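Long-range contacts in Lin0431 protein (Listeria innocua, PDB 3LD7), which is of unknown function but belongs to the DUF1312 family and consists here largely of a beta-rich domain related to NusG domain II: residues K38-N43 with E56-D61; V8-S13 with I22-H27; K28-F33 with L44-G49; I52-D57 with D75-L80. All blocks are in the same frame, centred on the assembly; numbering follows the deposited sequence. Where two conformers were deposited one is given.

Contact 1: K38-N43 with E56-D61; sequences KGAQYN and EDNSPD
At the far end of the antiparallel hairpin formed by strands 42-48 and 51-57, Tyr-42 and Asn-43 meet the stretch from Glu-56 to Asn-58, where the second strand leaves the sheet. Asn-43 and Asp-57 form a non-hydrogen-bonded pair, with CA atoms 4.5 Å apart. Beyond it the amide of Asn-58, not its backbone, bonds to the facing segment. Its OD1 accepts from Tyr-42 N at 3.1 Å, and its ND2 donates to Ala-40 O at 2.9 Å, this donor standing above the carbonyl plane of Ala-40. Both ends of one amide are thereby held by the segment opposite, which should fix its rotation. A chi1 of 61° sets Asn-58 CG between the backbone N and the carbonyl carbon, near CD1 and CE1 of Tyr-42; the amide and ring planes are 46° apart. Asp-57 CA lies over the face of the same ring as a CH-pi contact, 4.2 Å from the centroid. At the phenol end, Tyr-42 OH donates to Glu-56 OE2 over a very short 2.5 Å, with the carboxylate plane turned 84° from the ring. A water donates to this hydroxyl and, weakly, to Asp-57 O. On the other side of the strand, Asp-57 OD1 accepts from Ser-59 N (2.8 Å) and Ser-59 OG (2.7 Å), both donors reaching it from the same face of the carboxylate. Gln-62 NE2 donates to the carbonyls of Asp-57 and Ser-59. The bond from Ser-59 N closes an Asx turn, here ending an edge strand, while a type II' turn from Lys-38 to Gln-41 leads into its partner.

Contact 2: V8-S13 with I22-H27; sequences VVAIIS and IPLTGH
Ala-10 O accepts from Ile-22 N at 2.8 Å, and the return bond from Ala-10 N to Ile-22 O has the same length and is nearly straight, at 173°. This reciprocal pair belongs to the antiparallel hairpin of strands 8-14 and 17-23, which forms one side of the four-stranded sheet. Val-9 and Pro-23 follow as a non-hydrogen-bonded pair, their CA atoms 4.0 Å apart; proline fits here because its nitrogen has no bond to make across the pair. The pairing is carried on by Leu-24 N, which donates to Val-8 O although Leu-24 has already entered a type II turn running to His-27. At the end of the contact a side chain replaces a carbonyl: Thr-25 OG1, placed anti to its carbonyl carbon and beside its backbone N (chi1 -50°), accepts from Val-8 N at 2.9 Å. The Val-8 and Thr-25 side chains cross at about a right angle.

The two faces differ. Val-9 and Pro-23 share one, with Val-9 CG1 lying against the Ile-22 carbonyl and CG2 near the proline ring. On the other, Ala-10, Ile-12, Ile-22 and Leu-24 turn to the interior, where Ile-22 and Leu-24 touch Val-47 of the three-stranded sheet and Ile-22 also reaches Phe-33. Along this face Leu-24 touches its opposite strand with two atoms, CB against Val-8 CG2 and CD1 against Ala-10 CB at 4.0 Å. Farther along, the Ile-12 and Ile-22 side chains approach at a slant and meet through their CD1 methyls, 3.8 Å apart.

Contact 3: K28-F33 with L44-G49; sequences KGNEQF and LMEVDG
Strands 30-33 and 44-48 run antiparallel, their axes 4.7 Å apart at closest approach, and are joined by reciprocal backbone bonds at Glu-31 with Val-47 and at Phe-33 with Met-45, plus one from Gly-49 N to Gly-29 O. Met-45, a selenomethionine, lays its CB over one face of the Phe-33 ring, 3.7 Å from the centroid and 14° off the ring normal, as a CH-pi contact; its CG continues across toward CE2 of the ring. Phe-33 CG stands between its backbone N and carbonyl carbon (chi1 63°), and the ring beyond it leans over the neighbouring strand. This hairpin is part of the three-stranded antiparallel sheet, and the face bearing Phe-33, Met-45 and Val-47 turns to the four-stranded sheet, with Phe-33 and Val-47 both touching Ile-22. Arg-20 of that sheet makes a cation-pi contact with Phe-33 and a salt bridge with Glu-31. The opposite face carries Asn-30, Gln-32, Glu-46 and Asp-48. Here Gln-32 and Glu-46 lie side by side, pointing the same way, with their CG atoms 3.8 Å apart. Beyond CG the Glu-46 chain is extended, and its OE1 forms a salt bridge with Arg-53 on strand 51-57.

Contact 4: I52-D57 with D75-L80; sequences IRIKED and DTIVCL
Ile-54 and Ile-77 meet between strands that belong to different sheets; the strands are not paired as neighbours, and side chains from one reach the side chains and backbone of the other. Strands 52-57 and 76-79 run in nearly the same direction, 29° apart, with their axes 8.3 Å apart at closest approach. Ile-54 CD1 presses on Ile-77 CG2 at 3.6 Å, and the two side chains slide past each other in opposite directions. The two branches of Ile-77 have different partners: CG2 meets Ile-54, while CD1 lies against the backbone of the facing strand, 3.8 Å from Ile-52 O and 3.9 Å from Arg-53 CA. These contacts are part of the buried layer between the two sheets of a beta sandwich; Met-45 of strand 42-48 and Val-65 of helix 63-67 also touch Ile-54, and Val-86 touches Ile-77. Ile-54 CD1 additionally reaches Cys-79 CB at 4.1 Å. The thiol end continues past it, SG being anti to the backbone N (chi1 177°), to lie 4.0 Å from Asp-57 OD2, while the other oxygen, Asp-57 OD1, is held by Ser-59. Between Ile-54 and Asp-57 the strand contains a classic beta bulge, Lys-55 and Glu-56 standing opposite Leu-44.

Overall arrangement
Along the chain contact 2 closes first, contact 3 begins directly after it, and the segments of contacts 3 and 1 alternate; contact 4 begins on strand 51-57 and shares Glu-56 and Asp-57 with contact 1. Contacts 1 and 3 lie in the three-stranded sheet and share strand 42-48, their centres 18 Å apart. Contact 2 joins two strands of the four-stranded sheet and lies 23 Å, centre to centre, from contact 1, on the opposite side of the chain's centre. Contact 4, about 5 Å from that centre, bridges the two sheets; Ile-52 touches Ile-12 and Ala-10 of contact 2. The hairpins pack face to face, with contact 4 near the middle of this NusG domain II-like domain.

Contact 1: K38-N43 with E56-D61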
loop_
_atom_site.group_PDB
_atom_site.type_symbol
_atom_site.label_atom_id
_atom_site.label_comp_id
_atom_site.label_asym_id
_atom_site.label_seq_id
_atom_site.Cartn_x
_atom_site.Cartn_y
_atom_site.Cartn_z
ATOM N N LYS A 38 5.028 -10.901 -11.519
ATOM C CA LYS A 38 5.719 -11.670 -12.492
ATOM C C LYS A 38 7.188 -11.728 -12.111
ATOM O O LYS A 38 7.780 -10.821 -11.481
ATOM C CB LYS A 38 5.572 -11.022 -13.874
ATOM C CG LYS A 38 4.119 -10.877 -14.357
ATOM C CD LYS A 38 3.353 -12.203 -14.289
ATOM C CE LYS A 38 2.137 -12.204 -15.220
ATOM N NZ LYS A 38 1.091 -13.166 -14.753
ATOM N N GLY A 39 7.775 -12.832 -12.499
ATOM C CA GLY A 39 9.191 -13.025 -12.319
ATOM C C GLY A 39 9.507 -13.025 -10.841
ATOM O O GLY A 39 8.929 -13.790 -10.066
ATOM N N ALA A 40 10.428 -12.164 -10.453
ATOM C CA ALA A 40 10.851 -12.061 -9.066
ATOM C C ALA A 40 10.360 -10.756 -8.438
ATOM O O ALA A 40 10.767 -10.405 -7.332
ATOM C CB ALA A 40 12.369 -12.138 -8.976
ATOM N N GLN A 41 9.486 -10.033 -9.142
ATOM C CA GLN A 41 8.973 -8.785 -8.611
ATOM C C GLN A 41 8.180 -9.004 -7.327
ATOM O O GLN A 41 7.328 -9.909 -7.247
ATOM C CB GLN A 41 8.071 -8.094 -9.634
ATOM C CG GLN A 41 8.742 -7.874 -10.989
ATOM C CD GLN A 41 7.725 -7.787 -12.112
ATOM O OE1 GLN A 41 7.958 -8.257 -13.210
ATOM N NE2 GLN A 41 6.585 -7.161 -11.827
ATOM N N TYR A 42 8.460 -8.195 -6.315
ATOM C CA TYR A 42 7.636 -8.215 -5.123
ATOM C C TYR A 42 7.512 -6.835 -4.509
ATOM O O TYR A 42 8.335 -5.954 -4.757
ATOM C CB TYR A 42 8.200 -9.196 -4.067
ATOM C CG TYR A 42 9.414 -8.654 -3.339
ATOM C CD1 TYR A 42 10.674 -8.770 -3.894
ATOM C CD2 TYR A 42 9.293 -8.028 -2.106
ATOM C CE1 TYR A 42 11.790 -8.260 -3.266
ATOM C CE2 TYR A 42 10.402 -7.516 -1.455
ATOM C CZ TYR A 42 11.658 -7.645 -2.043
ATOM O OH TYR A 42 12.785 -7.148 -1.422
ATOM N N ASN A 43 6.484 -6.668 -3.684
ATOM C CA ASN A 43 6.345 -5.499 -2.813
ATOM C C ASN A 43 5.879 -5.987 -1.475
ATOM O O ASN A 43 4.818 -6.635 -1.372
ATOM C CB ASN A 43 5.323 -4.463 -3.346
ATOM C CG ASN A 43 5.751 -3.843 -4.678
ATOM O OD1 ASN A 43 6.308 -2.719 -4.752
ATOM N ND2 ASN A 43 5.481 -4.540 -5.714
ATOM N N GLU A 56 9.371 -2.491 1.584
ATOM C CA GLU A 56 10.537 -2.873 0.813
ATOM C C GLU A 56 10.059 -3.475 -0.481
ATOM O O GLU A 56 9.000 -4.104 -0.531
ATOM C CB GLU A 56 11.348 -3.885 1.630
ATOM C CG GLU A 56 12.445 -4.597 0.920
ATOM C CD GLU A 56 12.824 -5.872 1.665
ATOM O OE1 GLU A 56 12.969 -5.826 2.902
ATOM O OE2 GLU A 56 12.932 -6.927 1.021
ATOM N N ASP A 57 10.826 -3.272 -1.548
ATOM C CA ASP A 57 10.527 -3.920 -2.818
ATOM C C ASP A 57 11.771 -3.949 -3.679
ATOM O O ASP A 57 12.773 -3.306 -3.325
ATOM C CB ASP A 57 9.294 -3.314 -3.546
ATOM C CG ASP A 57 9.524 -1.932 -4.094
ATOM O OD1 ASP A 57 10.602 -1.666 -4.680
ATOM O OD2 ASP A 57 8.568 -1.121 -4.009
ATOM N N ASN A 58 11.738 -4.738 -4.755
ATOM C CA ASN A 58 12.860 -4.772 -5.688
ATOM C C ASN A 58 12.598 -4.025 -6.988
ATOM O O ASN A 58 13.174 -4.339 -8.050
ATOM C CB ASN A 58 13.360 -6.202 -5.922
ATOM C CG ASN A 58 12.308 -7.109 -6.506
ATOM O OD1 ASN A 58 11.141 -6.742 -6.624
ATOM N ND2 ASN A 58 12.721 -8.321 -6.858
ATOM N N SER A 59 11.724 -3.031 -6.911
ATOM C CA SER A 59 11.494 -2.189 -8.080
ATOM C C SER A 59 12.781 -1.470 -8.467
ATOM O O SER A 59 13.625 -1.162 -7.616
ATOM C CB SER A 59 10.365 -1.176 -7.824
ATOM O OG SER A 59 10.750 -0.153 -6.903
ATOM N N PRO A 60 12.937 -1.208 -9.768
ATOM C CA PRO A 60 14.148 -0.497 -10.188
ATOM C C PRO A 60 14.186 0.956 -9.716
ATOM O O PRO A 60 15.293 1.496 -9.564
ATOM C CB PRO A 60 14.094 -0.585 -11.714
ATOM C CG PRO A 60 12.630 -0.814 -12.034
ATOM C CD PRO A 60 12.102 -1.645 -10.903
ATOM N N ASP A 61 13.025 1.575 -9.498
ATOM C CA ASP A 61 12.972 3.027 -9.267
ATOM C C ASP A 61 12.782 3.404 -7.798
ATOM O O ASP A 61 13.124 4.518 -7.385
ATOM C CB ASP A 61 11.903 3.711 -10.148
ATOM C CG ASP A 61 10.494 3.148 -9.944
ATOM O OD1 ASP A 61 10.362 2.078 -9.329
ATOM O OD2 ASP A 61 9.509 3.761 -10.437
HETATM O O HOH W 1 14.741 -5.696 -2.411
#

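Contact 2: V8-S13 with I22-H27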
loop_
_atom_site.group_PDB
_atom_site.type_symbol
_atom_site.label_atom_id
_atom_site.label_comp_id
_atom_site.label_asym_id
_atom_site.label_seq_id
_atom_site.Cartn_x
_atom_site.Cartn_y
_atom_site.Cartn_z
ATOM N N VAL A 8 -11.042 6.122 7.108
ATOM C CA VAL A 8 -10.449 5.830 5.802
ATOM C C VAL A 8 -10.159 4.356 5.562
ATOM O O VAL A 8 -9.991 3.569 6.509
ATOM C CB VAL A 8 -9.160 6.657 5.556
ATOM C CG1 VAL A 8 -9.500 8.143 5.579
ATOM C CG2 VAL A 8 -8.088 6.326 6.593
ATOM N N VAL A 9 -10.094 3.999 4.281
ATOM C CA VAL A 9 -9.812 2.636 3.857
ATOM C C VAL A 9 -8.700 2.704 2.833
ATOM O O VAL A 9 -8.711 3.584 1.971
ATOM C CB VAL A 9 -11.043 1.972 3.197
ATOM C CG1 VAL A 9 -10.736 0.558 2.809
ATOM C CG2 VAL A 9 -12.225 1.976 4.136
ATOM N N ALA A 10 -7.736 1.794 2.930
ATOM C CA ALA A 10 -6.683 1.710 1.942
ATOM C C ALA A 10 -7.036 0.631 0.930
ATOM O O ALA A 10 -7.296 -0.521 1.294
ATOM C CB ALA A 10 -5.366 1.389 2.610
ATOM N N ILE A 11 -7.038 1.005 -0.348
ATOM C CA ILE A 11 -7.326 0.077 -1.429
ATOM C C ILE A 11 -6.003 -0.247 -2.104
ATOM O O ILE A 11 -5.319 0.639 -2.629
ATOM C CB ILE A 11 -8.331 0.676 -2.455
ATOM C CG1 ILE A 11 -9.530 1.314 -1.743
ATOM C CG2 ILE A 11 -8.744 -0.385 -3.504
ATOM C CD1 ILE A 11 -10.392 0.352 -1.070
ATOM N N ILE A 12 -5.620 -1.510 -2.064
ATOM C CA ILE A 12 -4.339 -1.939 -2.626
ATOM C C ILE A 12 -4.583 -2.832 -3.832
ATOM O O ILE A 12 -5.254 -3.866 -3.719
ATOM C CB ILE A 12 -3.527 -2.710 -1.562
ATOM C CG1 ILE A 12 -3.319 -1.830 -0.310
ATOM C CG2 ILE A 12 -2.190 -3.178 -2.138
ATOM C CD1 ILE A 12 -4.286 -2.121 0.860
ATOM N N SER A 13 -4.034 -2.433 -4.981
ATOM C CA SER A 13 -4.281 -3.092 -6.266
ATOM C C SER A 13 -2.991 -3.500 -6.941
ATOM O O SER A 13 -1.947 -2.889 -6.720
ATOM C CB SER A 13 -4.992 -2.143 -7.224
ATOM O OG SER A 13 -6.285 -1.808 -6.749
ATOM N N ILE A 22 -8.469 -2.314 3.092
ATOM C CA ILE A 22 -8.114 -2.369 4.498
ATOM C C ILE A 22 -8.549 -1.109 5.229
ATOM O O ILE A 22 -7.963 -0.035 5.061
ATOM C CB ILE A 22 -6.586 -2.539 4.717
ATOM C CG1 ILE A 22 -6.043 -3.783 4.000
ATOM C CG2 ILE A 22 -6.309 -2.599 6.228
ATOM C CD1 ILE A 22 -4.519 -3.953 4.168
ATOM N N PRO A 23 -9.592 -1.218 6.044
ATOM C CA PRO A 23 -10.017 -0.069 6.851
ATOM C C PRO A 23 -8.925 0.243 7.868
ATOM O O PRO A 23 -8.528 -0.654 8.621
ATOM C CB PRO A 23 -11.289 -0.581 7.548
ATOM C CG PRO A 23 -11.778 -1.649 6.663
ATOM C CD PRO A 23 -10.558 -2.319 6.099
ATOM N N LEU A 24 -8.421 1.477 7.862
ATOM C CA LEU A 24 -7.253 1.815 8.660
ATOM C C LEU A 24 -7.676 2.383 9.984
ATOM O O LEU A 24 -6.945 2.274 10.959
ATOM C CB LEU A 24 -6.368 2.854 7.963
ATOM C CG LEU A 24 -5.691 2.368 6.683
ATOM C CD1 LEU A 24 -4.960 3.519 6.019
ATOM C CD2 LEU A 24 -4.768 1.189 6.964
ATOM N N THR A 25 -8.854 2.994 10.015
ATOM C CA THR A 25 -9.254 3.717 11.200
ATOM C C THR A 25 -9.666 2.738 12.308
ATOM O O THR A 25 -10.619 1.966 12.164
ATOM C CB THR A 25 -10.357 4.734 10.872
ATOM O OG1 THR A 25 -9.943 5.527 9.736
ATOM C CG2 THR A 25 -10.601 5.629 12.066
ATOM N N GLY A 26 -8.926 2.774 13.411
ATOM C CA GLY A 26 -9.100 1.823 14.491
ATOM C C GLY A 26 -8.198 0.609 14.385
ATOM O O GLY A 26 -8.183 -0.251 15.277
ATOM N N HIS A 27 -7.431 0.517 13.303
ATOM C CA HIS A 27 -6.495 -0.589 13.190
ATOM C C HIS A 27 -5.313 -0.437 14.142
ATOM O O HIS A 27 -4.725 0.639 14.254
ATOM C CB HIS A 27 -6.001 -0.778 11.755
ATOM C CG HIS A 27 -4.974 -1.853 11.637
ATOM N ND1 HIS A 27 -5.280 -3.199 11.607
ATOM C CD2 HIS A 27 -3.627 -1.775 11.663
ATOM C CE1 HIS A 27 -4.158 -3.898 11.552
ATOM N NE2 HIS A 27 -3.142 -3.053 11.577
#

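Contact 3: K28-F33 with L44-G49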
loop_
_atom_site.group_PDB
_atom_site.type_symbol
_atom_site.label_atom_id
_atom_site.label_comp_id
_atom_site.label_asym_id
_atom_site.label_seq_id
_atom_site.Cartn_x
_atom_site.Cartn_y
_atom_site.Cartn_z
ATOM N N LYS A 28 -5.001 -1.505 14.882
ATOM C CA LYS A 28 -3.830 -1.488 15.756
ATOM C C LYS A 28 -3.031 -2.757 15.579
ATOM O O LYS A 28 -3.596 -3.835 15.359
ATOM C CB LYS A 28 -4.262 -1.354 17.218
ATOM C CG LYS A 28 -4.962 -0.021 17.495
ATOM C CD LYS A 28 -5.202 0.214 18.976
ATOM C CE LYS A 28 -5.530 1.668 19.248
ATOM N NZ LYS A 28 -6.770 2.064 18.543
ATOM N N GLY A 29 -1.715 -2.640 15.713
ATOM C CA GLY A 29 -0.828 -3.747 15.467
ATOM C C GLY A 29 -0.160 -3.584 14.112
ATOM O O GLY A 29 -0.335 -2.575 13.419
ATOM N N ASN A 30 0.618 -4.588 13.747
ATOM C CA ASN A 30 1.400 -4.559 12.525
ATOM C C ASN A 30 1.052 -5.765 11.682
ATOM O O ASN A 30 1.024 -6.906 12.173
ATOM C CB ASN A 30 2.893 -4.551 12.887
ATOM C CG ASN A 30 3.784 -4.243 11.699
ATOM O OD1 ASN A 30 4.211 -3.092 11.501
ATOM N ND2 ASN A 30 4.070 -5.264 10.900
ATOM N N GLU A 31 0.771 -5.512 10.416
ATOM C CA GLU A 31 0.522 -6.581 9.483
ATOM C C GLU A 31 1.381 -6.356 8.268
ATOM O O GLU A 31 1.469 -5.228 7.763
ATOM C CB GLU A 31 -0.949 -6.572 9.045
ATOM C CG GLU A 31 -1.270 -7.729 8.126
ATOM C CD GLU A 31 -2.321 -7.444 7.066
ATOM O OE1 GLU A 31 -3.207 -6.576 7.266
ATOM O OE2 GLU A 31 -2.248 -8.128 6.022
ATOM N N GLN A 32 2.004 -7.427 7.783
ATOM C CA GLN A 32 2.747 -7.347 6.543
ATOM C C GLN A 32 2.243 -8.386 5.570
ATOM O O GLN A 32 1.932 -9.523 5.953
ATOM C CB GLN A 32 4.237 -7.505 6.794
ATOM C CG GLN A 32 4.781 -6.322 7.597
ATOM C CD GLN A 32 6.213 -6.484 8.051
ATOM O OE1 GLN A 32 7.016 -7.151 7.396
ATOM N NE2 GLN A 32 6.541 -5.872 9.197
ATOM N N PHE A 33 2.164 -8.006 4.300
ATOM C CA PHE A 33 1.824 -8.991 3.274
ATOM C C PHE A 33 2.607 -8.674 2.018
ATOM O O PHE A 33 2.950 -7.512 1.785
ATOM C CB PHE A 33 0.293 -9.096 3.030
ATOM C CG PHE A 33 -0.352 -7.835 2.502
ATOM C CD1 PHE A 33 -0.751 -6.822 3.355
ATOM C CD2 PHE A 33 -0.546 -7.667 1.128
ATOM C CE1 PHE A 33 -1.366 -5.653 2.850
ATOM C CE2 PHE A 33 -1.144 -6.518 0.632
ATOM C CZ PHE A 33 -1.548 -5.501 1.497
ATOM N N LEU A 44 6.658 -5.668 -0.450
ATOM C CA LEU A 44 6.300 -6.004 0.923
ATOM C C LEU A 44 5.522 -4.840 1.503
ATOM O O LEU A 44 6.071 -3.751 1.708
ATOM C CB LEU A 44 7.552 -6.272 1.735
ATOM C CG LEU A 44 7.354 -6.690 3.190
ATOM C CD1 LEU A 44 6.432 -7.900 3.321
ATOM C CD2 LEU A 44 8.706 -6.967 3.784
HETATM N N MSE A 45 4.221 -5.055 1.696
HETATM C CA MSE A 45 3.324 -4.041 2.223
HETATM C C MSE A 45 3.278 -4.136 3.730
HETATM O O MSE A 45 3.341 -5.234 4.289
HETATM C CB MSE A 45 1.905 -4.291 1.682
HETATM C CG MSE A 45 1.856 -4.443 0.159
HETATM SE SE MSE A 45 2.639 -2.972 -0.837
HETATM C CE MSE A 45 1.646 -1.491 0.019
ATOM N N GLU A 46 3.127 -2.990 4.382
ATOM C CA GLU A 46 3.094 -2.950 5.834
ATOM C C GLU A 46 2.009 -2.002 6.278
ATOM O O GLU A 46 1.965 -0.847 5.851
ATOM C CB GLU A 46 4.455 -2.497 6.401
ATOM C CG GLU A 46 4.494 -2.502 7.921
ATOM C CD GLU A 46 5.832 -2.021 8.477
ATOM O OE1 GLU A 46 6.695 -1.592 7.679
ATOM O OE2 GLU A 46 6.027 -2.086 9.707
ATOM N N VAL A 47 1.141 -2.492 7.158
ATOM C CA VAL A 47 0.177 -1.651 7.829
ATOM C C VAL A 47 0.567 -1.636 9.291
ATOM O O VAL A 47 0.711 -2.681 9.910
ATOM C CB VAL A 47 -1.253 -2.197 7.657
ATOM C CG1 VAL A 47 -2.241 -1.345 8.422
ATOM C CG2 VAL A 47 -1.601 -2.216 6.162
ATOM N N ASP A 48 0.800 -0.450 9.830
ATOM C CA ASP A 48 1.160 -0.318 11.227
ATOM C C ASP A 48 0.243 0.720 11.832
ATOM O O ASP A 48 0.278 1.887 11.440
ATOM C CB ASP A 48 2.627 0.108 11.360
ATOM C CG ASP A 48 3.105 0.075 12.794
ATOM O OD1 ASP A 48 3.410 -1.023 13.304
ATOM O OD2 ASP A 48 3.178 1.153 13.407
ATOM N N GLY A 49 -0.603 0.311 12.779
ATOM C CA GLY A 49 -1.611 1.219 13.272
ATOM C C GLY A 49 -2.456 1.669 12.104
ATOM O O GLY A 49 -2.948 0.832 11.327
#

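Contact 4: I52-D57 with D75-L80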
loop_
_atom_site.group_PDB
_atom_site.type_symbol
_atom_site.label_atom_id
_atom_site.label_comp_id
_atom_site.label_asym_id
_atom_site.label_seq_id
_atom_site.Cartn_x
_atom_site.Cartn_y
_atom_site.Cartn_z
ATOM N N ILE A 52 -0.045 3.030 6.262
ATOM C CA ILE A 52 0.387 1.981 5.351
ATOM C C ILE A 52 1.588 2.454 4.536
ATOM O O ILE A 52 1.711 3.648 4.238
ATOM C CB ILE A 52 -0.778 1.549 4.427
ATOM C CG1 ILE A 52 -0.391 0.332 3.578
ATOM C CG2 ILE A 52 -1.299 2.730 3.596
ATOM C CD1 ILE A 52 -1.579 -0.259 2.809
ATOM N N ARG A 53 2.477 1.530 4.191
ATOM C CA ARG A 53 3.580 1.844 3.285
ATOM C C ARG A 53 3.995 0.617 2.517
ATOM O O ARG A 53 3.637 -0.513 2.882
ATOM C CB ARG A 53 4.816 2.347 4.045
ATOM C CG ARG A 53 5.527 1.280 4.883
ATOM C CD ARG A 53 6.810 1.803 5.509
ATOM N NE ARG A 53 7.365 0.848 6.454
ATOM C CZ ARG A 53 8.403 1.100 7.242
ATOM N NH1 ARG A 53 9.049 2.269 7.159
ATOM N NH2 ARG A 53 8.795 0.184 8.112
ATOM N N ILE A 54 4.776 0.841 1.462
ATOM C CA ILE A 54 5.589 -0.236 0.918
ATOM C C ILE A 54 6.865 -0.255 1.742
ATOM O O ILE A 54 7.662 0.691 1.705
ATOM C CB ILE A 54 5.934 -0.070 -0.552
ATOM C CG1 ILE A 54 4.674 0.099 -1.418
ATOM C CG2 ILE A 54 6.786 -1.271 -1.017
ATOM C CD1 ILE A 54 5.015 0.553 -2.859
ATOM N N LYS A 55 7.042 -1.312 2.533
ATOM C CA LYS A 55 8.210 -1.397 3.395
ATOM C C LYS A 55 9.475 -1.628 2.582
ATOM O O LYS A 55 10.530 -1.011 2.844
ATOM C CB LYS A 55 8.036 -2.523 4.425
ATOM C CG LYS A 55 9.244 -2.685 5.343
ATOM C CD LYS A 55 8.989 -3.694 6.443
ATOM C CE LYS A 55 10.201 -3.773 7.387
ATOM N NZ LYS A 55 9.971 -4.671 8.538
ATOM N N GLU A 56 9.371 -2.491 1.584
ATOM C CA GLU A 56 10.537 -2.873 0.813
ATOM C C GLU A 56 10.059 -3.475 -0.481
ATOM O O GLU A 56 9.000 -4.104 -0.531
ATOM C CB GLU A 56 11.348 -3.885 1.630
ATOM C CG GLU A 56 12.445 -4.597 0.920
ATOM C CD GLU A 56 12.824 -5.872 1.665
ATOM O OE1 GLU A 56 12.969 -5.826 2.902
ATOM O OE2 GLU A 56 12.932 -6.927 1.021
ATOM N N ASP A 57 10.826 -3.272 -1.548
ATOM C CA ASP A 57 10.527 -3.920 -2.818
ATOM C C ASP A 57 11.771 -3.949 -3.679
ATOM O O ASP A 57 12.773 -3.306 -3.325
ATOM C CB ASP A 57 9.294 -3.314 -3.546
ATOM C CG ASP A 57 9.524 -1.932 -4.094
ATOM O OD1 ASP A 57 10.602 -1.666 -4.680
ATOM O OD2 ASP A 57 8.568 -1.121 -4.009
ATOM N N ASP A 75 -4.379 10.295 -0.117
ATOM C CA ASP A 75 -3.010 9.794 -0.225
ATOM C C ASP A 75 -2.945 8.621 -1.178
ATOM O O ASP A 75 -3.869 7.812 -1.236
ATOM C CB ASP A 75 -2.482 9.317 1.137
ATOM C CG ASP A 75 -2.098 10.464 2.060
ATOM O OD1 ASP A 75 -2.129 11.659 1.640
ATOM O OD2 ASP A 75 -1.746 10.146 3.223
ATOM N N THR A 76 -1.839 8.528 -1.908
ATOM C CA THR A 76 -1.562 7.378 -2.762
ATOM C C THR A 76 -0.131 6.925 -2.636
ATOM O O THR A 76 0.747 7.686 -2.199
ATOM C CB THR A 76 -1.809 7.718 -4.251
ATOM O OG1 THR A 76 -0.980 8.831 -4.649
ATOM C CG2 THR A 76 -3.263 8.075 -4.482
ATOM N N ILE A 77 0.093 5.674 -3.014
ATOM C CA ILE A 77 1.439 5.143 -3.198
ATOM C C ILE A 77 1.452 4.430 -4.521
ATOM O O ILE A 77 0.506 3.730 -4.865
ATOM C CB ILE A 77 1.825 4.114 -2.100
ATOM C CG1 ILE A 77 1.660 4.728 -0.713
ATOM C CG2 ILE A 77 3.283 3.647 -2.290
ATOM C CD1 ILE A 77 1.760 3.694 0.421
ATOM N N VAL A 78 2.496 4.618 -5.307
ATOM C CA VAL A 78 2.530 3.910 -6.577
ATOM C C VAL A 78 3.875 3.244 -6.788
ATOM O O VAL A 78 4.936 3.833 -6.518
ATOM C CB VAL A 78 2.215 4.834 -7.736
ATOM C CG1 VAL A 78 3.184 5.959 -7.725
ATOM C CG2 VAL A 78 2.267 4.073 -9.045
ATOM N N CYS A 79 3.831 2.000 -7.247
ATOM C CA CYS A 79 5.029 1.324 -7.732
ATOM C C CYS A 79 4.722 0.961 -9.155
ATOM O O CYS A 79 4.112 -0.072 -9.433
ATOM C CB CYS A 79 5.381 0.066 -6.919
ATOM S SG CYS A 79 6.839 -0.781 -7.609
ATOM N N LEU A 80 5.096 1.857 -10.068
ATOM C CA LEU A 80 4.695 1.701 -11.476
ATOM C C LEU A 80 5.242 0.426 -12.159
ATOM O O LEU A 80 4.494 -0.310 -12.788
ATOM C CB LEU A 80 5.013 2.968 -12.287
ATOM C CG LEU A 80 3.809 3.477 -13.052
ATOM C CD1 LEU A 80 4.127 4.779 -13.706
ATOM C CD2 LEU A 80 3.354 2.449 -14.082
#